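Local atomic coordinates of LanC-like protein GCR2 (Arabidopsis thaliana, PDB entry 3T33), a protein that may play a role in abscisic acid signalling and, as a member of the LanC-like family, carries a bound zinc ion. Residues 361-366 against 396-401; 50-55 against 365-370. One frame throughout, in Å; residues are numbered along the deposited sequence.

Interaction 1 (361-366 against 396-401); sequences AFASFL and AYMLLD
The terminal methyl of M398 is the main bump of this contact, and the hollow that receives it lies on the helix 353-375 side, where A363 contributes nothing larger than a CB. M398 CE rests 4.1 Å from A363 CB and 3.8 Å from CD1 of L366, which stands one turn further along the same helix and walls the hollow. The M398 chain first runs straight out from its helix, CG anti to the backbone N (chi1 -177°), then bends at both chi2 and chi3 (each about -78°), and this double bend brings the methyl against A363 CB. L366 meets it with one branch, CD1, and the two chains pass each other at a slant. L399 CD1 lies beside the methyl, 3.6 Å from M398 CE, and touches the same alanine, 4.4 Å from A363 CB, so that two neighbouring side chains of one helix share the small residue of the other. A363 and L399 are also the closest pair in the backbone, CA to CA 7.2 Å, yet the local axes remain 11.1 Å apart, a separation consistent with the methionine lying between the helices. All four touching residues are buried, and no hydrogen bond joins the segments. Flanking helices continue the core: helix 336-350 meets F362, whose ring packs edge-to-face with F343, while helix 45-69 meets L399 through Y55 and A56. Beyond the contact, D401 is held by K93 and Y341. The two helices run broadly antiparallel, 132° between their directions, and pack through aliphatic side chains and a methionine thioether chain, an arrangement consistent with the two-layered α/α-barrel of LanC-like proteins.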
loop_
_atom_site.group_PDB
_atom_site.type_symbol
_atom_site.label_atom_id
_atom_site.label_comp_id
_atom_site.label_asym_id
_atom_site.label_seq_id
_atom_site.Cartn_x
_atom_site.Cartn_y
_atom_site.Cartn_z
ATOM N N ALA A 361 16.642 -4.422 4.625
ATOM C CA ALA A 361 17.487 -4.720 3.461
ATOM C C ALA A 361 16.892 -4.092 2.195
ATOM O O ALA A 361 17.617 -3.542 1.378
ATOM C CB ALA A 361 17.645 -6.228 3.274
ATOM N N PHE A 362 15.571 -4.154 2.026
ATOM C CA PHE A 362 15.031 -3.585 0.767
ATOM C C PHE A 362 15.181 -2.068 0.815
ATOM O O PHE A 362 15.546 -1.464 -0.147
ATOM C CB PHE A 362 13.578 -3.982 0.566
ATOM C CG PHE A 362 13.378 -5.253 -0.211
ATOM C CD1 PHE A 362 14.268 -6.311 -0.104
ATOM C CD2 PHE A 362 12.251 -5.390 -1.063
ATOM C CE1 PHE A 362 14.071 -7.500 -0.825
ATOM C CE2 PHE A 362 12.027 -6.559 -1.770
ATOM C CZ PHE A 362 12.947 -7.645 -1.644
ATOM N N ALA A 363 14.936 -1.463 1.959
ATOM C CA ALA A 363 15.117 -0.038 2.093
ATOM C C ALA A 363 16.575 0.396 1.909
ATOM O O ALA A 363 16.844 1.438 1.279
ATOM C CB ALA A 363 14.597 0.443 3.419
ATOM N N SER A 364 17.505 -0.377 2.486
ATOM C CA SER A 364 18.935 -0.104 2.258
ATOM C C SER A 364 19.315 -0.229 0.839
ATOM O O SER A 364 20.053 0.633 0.335
ATOM C CB SER A 364 19.802 -1.016 3.097
ATOM O OG SER A 364 19.362 -0.903 4.426
ATOM N N PHE A 365 18.803 -1.261 0.151
ATOM C CA PHE A 365 19.064 -1.394 -1.285
ATOM C C PHE A 365 18.675 -0.128 -2.031
ATOM O O PHE A 365 19.497 0.473 -2.758
ATOM C CB PHE A 365 18.312 -2.583 -1.878
ATOM C CG PHE A 365 18.546 -2.756 -3.387
ATOM C CD1 PHE A 365 17.701 -2.155 -4.321
ATOM C CD2 PHE A 365 19.613 -3.528 -3.855
ATOM C CE1 PHE A 365 17.951 -2.292 -5.727
ATOM C CE2 PHE A 365 19.853 -3.676 -5.236
ATOM C CZ PHE A 365 19.026 -3.061 -6.163
ATOM N N LEU A 366 17.419 0.307 -1.836
ATOM C CA LEU A 366 16.967 1.556 -2.434
ATOM C C LEU A 366 17.802 2.770 -2.061
ATOM O O LEU A 366 18.149 3.585 -2.925
ATOM C CB LEU A 366 15.503 1.858 -2.048
ATOM C CG LEU A 366 14.468 1.096 -2.830
ATOM C CD1 LEU A 366 13.158 1.349 -2.175
ATOM C CD2 LEU A 366 14.503 1.651 -4.253
ATOM N N ALA A 396 9.842 7.864 -0.695
ATOM C CA ALA A 396 9.859 8.719 0.537
ATOM C C ALA A 396 8.825 8.278 1.561
ATOM O O ALA A 396 9.061 8.347 2.758
ATOM C CB ALA A 396 9.613 10.218 0.209
ATOM N N TYR A 397 7.664 7.838 1.078
ATOM C CA TYR A 397 6.585 7.483 1.953
ATOM C C TYR A 397 6.992 6.238 2.760
ATOM O O TYR A 397 6.792 6.146 3.961
ATOM C CB TYR A 397 5.330 7.211 1.089
ATOM C CG TYR A 397 4.092 7.048 1.917
ATOM C CD1 TYR A 397 3.837 5.853 2.636
ATOM C CD2 TYR A 397 3.157 8.078 1.988
ATOM C CE1 TYR A 397 2.663 5.737 3.435
ATOM C CE2 TYR A 397 2.007 7.966 2.781
ATOM C CZ TYR A 397 1.770 6.817 3.519
ATOM O OH TYR A 397 0.597 6.754 4.294
ATOM N N MET A 398 7.596 5.291 2.076
ATOM C CA MET A 398 8.012 4.041 2.688
ATOM C C MET A 398 9.136 4.363 3.701
ATOM O O MET A 398 9.131 3.871 4.856
ATOM C CB MET A 398 8.458 3.054 1.582
ATOM C CG MET A 398 8.862 1.661 2.078
ATOM S SD MET A 398 10.495 1.757 2.747
ATOM C CE MET A 398 11.428 1.768 1.233
ATOM N N LEU A 399 10.036 5.247 3.298
ATOM C CA LEU A 399 11.183 5.599 4.139
ATOM C C LEU A 399 10.722 6.206 5.463
ATOM O O LEU A 399 11.164 5.765 6.588
ATOM C CB LEU A 399 12.143 6.537 3.409
ATOM C CG LEU A 399 13.356 6.063 2.595
ATOM C CD1 LEU A 399 13.396 4.558 2.369
ATOM C CD2 LEU A 399 13.612 6.943 1.285
ATOM N N LEU A 400 9.790 7.160 5.341
ATOM C CA LEU A 400 9.195 7.766 6.523
ATOM C C LEU A 400 8.532 6.726 7.417
ATOM O O LEU A 400 8.583 6.814 8.663
ATOM C CB LEU A 400 8.165 8.807 6.083
ATOM C CG LEU A 400 8.826 10.044 5.442
ATOM C CD1 LEU A 400 7.789 11.000 4.844
ATOM C CD2 LEU A 400 9.747 10.808 6.450
ATOM N N ASP A 401 7.887 5.738 6.802
ATOM C CA ASP A 401 7.116 4.738 7.577
ATOM C C ASP A 401 8.113 3.752 8.327
ATOM O O ASP A 401 7.745 3.096 9.331
ATOM C CB ASP A 401 6.188 3.990 6.618
ATOM C CG ASP A 401 4.747 4.019 7.012
ATOM O OD1 ASP A 401 4.392 4.456 8.130
ATOM O OD2 ASP A 401 3.931 3.563 6.163
#

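Interaction 2 (50-55 against 365-370); sequences EKLHRY and FLLDKS
L367 drives its branched end between L52 and Y55, and this is where the helices are tight. Its CD1 lies 3.9 Å from Y55 CB and is modelled 3.4 Å from L52 CD1, a spacing too short for its exact value to be trusted. The leucine CG sits over one face of the Y55 phenol, 4.3 Å from the ring centroid and 16° off the normal, a CH-pi contact displaced toward the ring's rim. Y55 reaches across because its CG is anti to the backbone N (chi1 -162°), and the tyrosine and leucine side chains lie alongside, pointing opposite ways. The looser side belongs to exposed K51, whose CG stays 4.6 Å from L367 CD1; K51 and L367 each touch L40 of helix 36-42. D368 starts out away from helix 45-69, and its OD1 is hydrogen-bonded to S36 OG. S370, at the other end, keeps its hydroxyl within its own helix: OG donates to L366 O at 2.6 Å, on the face of the carbonyl plane opposite the S370 backbone N-H. No hydrogen bond or salt bridge spans the segments, which implies cohesion by dispersion and CH-pi contact around one leucine.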
loop_
_atom_site.group_PDB
_atom_site.type_symbol
_atom_site.label_atom_id
_atom_site.label_comp_id
_atom_site.label_asym_id
_atom_site.label_seq_id
_atom_site.Cartn_x
_atom_site.Cartn_y
_atom_site.Cartn_z
ATOM N N GLU A 50 17.128 7.005 11.488
ATOM C CA GLU A 50 17.499 8.401 11.316
ATOM C C GLU A 50 18.109 8.710 9.938
ATOM O O GLU A 50 17.751 9.702 9.293
ATOM C CB GLU A 50 18.439 8.828 12.413
ATOM C CG GLU A 50 18.715 10.312 12.330
ATOM C CD GLU A 50 19.786 10.792 13.312
ATOM O OE1 GLU A 50 19.935 10.178 14.411
ATOM O OE2 GLU A 50 20.464 11.816 12.978
ATOM N N LYS A 51 19.003 7.854 9.463
ATOM C CA LYS A 51 19.540 8.030 8.140
ATOM C C LYS A 51 18.445 7.994 7.069
ATOM O O LYS A 51 18.457 8.827 6.167
ATOM C CB LYS A 51 20.572 6.960 7.818
ATOM C CG LYS A 51 21.346 7.295 6.599
ATOM C CD LYS A 51 22.481 6.255 6.279
ATOM C CE LYS A 51 23.653 6.312 7.240
ATOM N NZ LYS A 51 24.327 7.682 7.262
ATOM N N LEU A 52 17.515 7.029 7.148
ATOM C CA LEU A 52 16.486 6.928 6.095
ATOM C C LEU A 52 15.549 8.141 6.160
ATOM O O LEU A 52 15.017 8.618 5.143
ATOM C CB LEU A 52 15.612 5.679 6.310
ATOM C CG LEU A 52 15.826 4.441 5.494
ATOM C CD1 LEU A 52 17.282 4.191 5.287
ATOM C CD2 LEU A 52 15.132 3.323 6.202
ATOM N N HIS A 53 15.318 8.593 7.369
ATOM C CA HIS A 53 14.533 9.765 7.597
ATOM C C HIS A 53 15.120 11.008 6.882
ATOM O O HIS A 53 14.395 11.693 6.167
ATOM C CB HIS A 53 14.357 9.979 9.068
ATOM C CG HIS A 53 13.624 11.232 9.385
ATOM N ND1 HIS A 53 12.256 11.351 9.223
ATOM C CD2 HIS A 53 14.057 12.417 9.871
ATOM C CE1 HIS A 53 11.881 12.566 9.596
ATOM N NE2 HIS A 53 12.954 13.234 9.980
ATOM N N ARG A 54 16.431 11.227 6.988
ATOM C CA ARG A 54 17.069 12.374 6.339
ATOM C C ARG A 54 16.981 12.278 4.842
ATOM O O ARG A 54 16.712 13.271 4.175
ATOM C CB ARG A 54 18.529 12.527 6.782
ATOM C CG ARG A 54 18.623 12.927 8.280
ATOM C CD ARG A 54 18.273 14.396 8.445
ATOM N NE ARG A 54 17.471 14.755 9.620
ATOM C CZ ARG A 54 16.879 15.956 9.759
ATOM N NH1 ARG A 54 17.025 16.903 8.818
ATOM N NH2 ARG A 54 16.152 16.228 10.840
ATOM N N TYR A 55 17.201 11.072 4.320
ATOM C CA TYR A 55 17.036 10.794 2.901
ATOM C C TYR A 55 15.601 11.064 2.444
ATOM O O TYR A 55 15.384 11.626 1.403
ATOM C CB TYR A 55 17.329 9.321 2.593
ATOM C CG TYR A 55 17.582 9.154 1.133
ATOM C CD1 TYR A 55 18.659 9.800 0.547
ATOM C CD2 TYR A 55 16.763 8.357 0.319
ATOM C CE1 TYR A 55 18.936 9.662 -0.803
ATOM C CE2 TYR A 55 17.032 8.205 -1.052
ATOM C CZ TYR A 55 18.121 8.876 -1.601
ATOM O OH TYR A 55 18.456 8.805 -2.943
ATOM N N PHE A 365 18.803 -1.261 0.151
ATOM C CA PHE A 365 19.064 -1.394 -1.285
ATOM C C PHE A 365 18.675 -0.128 -2.031
ATOM O O PHE A 365 19.497 0.473 -2.758
ATOM C CB PHE A 365 18.312 -2.583 -1.878
ATOM C CG PHE A 365 18.546 -2.756 -3.387
ATOM C CD1 PHE A 365 17.701 -2.155 -4.321
ATOM C CD2 PHE A 365 19.613 -3.528 -3.855
ATOM C CE1 PHE A 365 17.951 -2.292 -5.727
ATOM C CE2 PHE A 365 19.853 -3.676 -5.236
ATOM C CZ PHE A 365 19.026 -3.061 -6.163
ATOM N N LEU A 366 17.419 0.307 -1.836
ATOM C CA LEU A 366 16.967 1.556 -2.434
ATOM C C LEU A 366 17.802 2.770 -2.061
ATOM O O LEU A 366 18.149 3.585 -2.925
ATOM C CB LEU A 366 15.503 1.858 -2.048
ATOM C CG LEU A 366 14.468 1.096 -2.830
ATOM C CD1 LEU A 366 13.158 1.349 -2.175
ATOM C CD2 LEU A 366 14.503 1.651 -4.253
ATOM N N LEU A 367 18.093 2.965 -0.792
ATOM C CA LEU A 367 18.911 4.146 -0.492
ATOM C C LEU A 367 20.306 4.087 -1.119
ATOM O O LEU A 367 20.842 5.098 -1.629
ATOM C CB LEU A 367 19.032 4.333 0.993
ATOM C CG LEU A 367 19.697 5.594 1.567
ATOM C CD1 LEU A 367 19.032 5.874 2.875
ATOM C CD2 LEU A 367 21.170 5.413 1.842
ATOM N N ASP A 368 20.901 2.900 -1.114
ATOM C CA ASP A 368 22.298 2.785 -1.557
ATOM C C ASP A 368 22.421 2.867 -3.094
ATOM O O ASP A 368 23.356 3.485 -3.627
ATOM C CB ASP A 368 22.929 1.484 -0.982
ATOM C CG ASP A 368 24.479 1.454 -1.092
ATOM O OD1 ASP A 368 25.173 2.218 -0.376
ATOM O OD2 ASP A 368 24.988 0.653 -1.895
ATOM N N LYS A 369 21.438 2.304 -3.787
ATOM C CA LYS A 369 21.589 2.007 -5.196
ATOM C C LYS A 369 20.658 2.765 -6.128
ATOM O O LYS A 369 20.969 2.870 -7.339
ATOM C CB LYS A 369 21.376 0.498 -5.476
ATOM C CG LYS A 369 22.210 -0.512 -4.639
ATOM C CD LYS A 369 23.687 -0.530 -5.004
ATOM C CE LYS A 369 24.496 -1.362 -4.007
ATOM N NZ LYS A 369 25.689 -1.906 -4.716
ATOM N N SER A 370 19.512 3.246 -5.615
ATOM C CA SER A 370 18.405 3.634 -6.514
ATOM C C SER A 370 18.719 4.806 -7.457
ATOM O O SER A 370 18.461 4.715 -8.643
ATOM C CB SER A 370 17.042 3.825 -5.812
ATOM O OG SER A 370 17.029 4.916 -4.924
#

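Interactions 1 and 2 occupy successive parts of helix 353-375, overlapping at F365 and L366, with centres about 6 Å apart. Helices 392-402 and 45-69 also meet each other: L399 CD2 packs 3.6 Å from Y55 CD2, and L400 CD2 lies 3.8 Å from H53 ND1. A363, which interaction 1 uses as its hollow, has its CB 4.0 Å from L52 CD2, so side chains of the three helices pack against one another. The centre of interaction 1 lies about 13 Å from the centre of the chain, that of interaction 2 about 19 Å; the first is fully buried, the second partly. Both lie away from the zinc ion held by C288, C333 and H334.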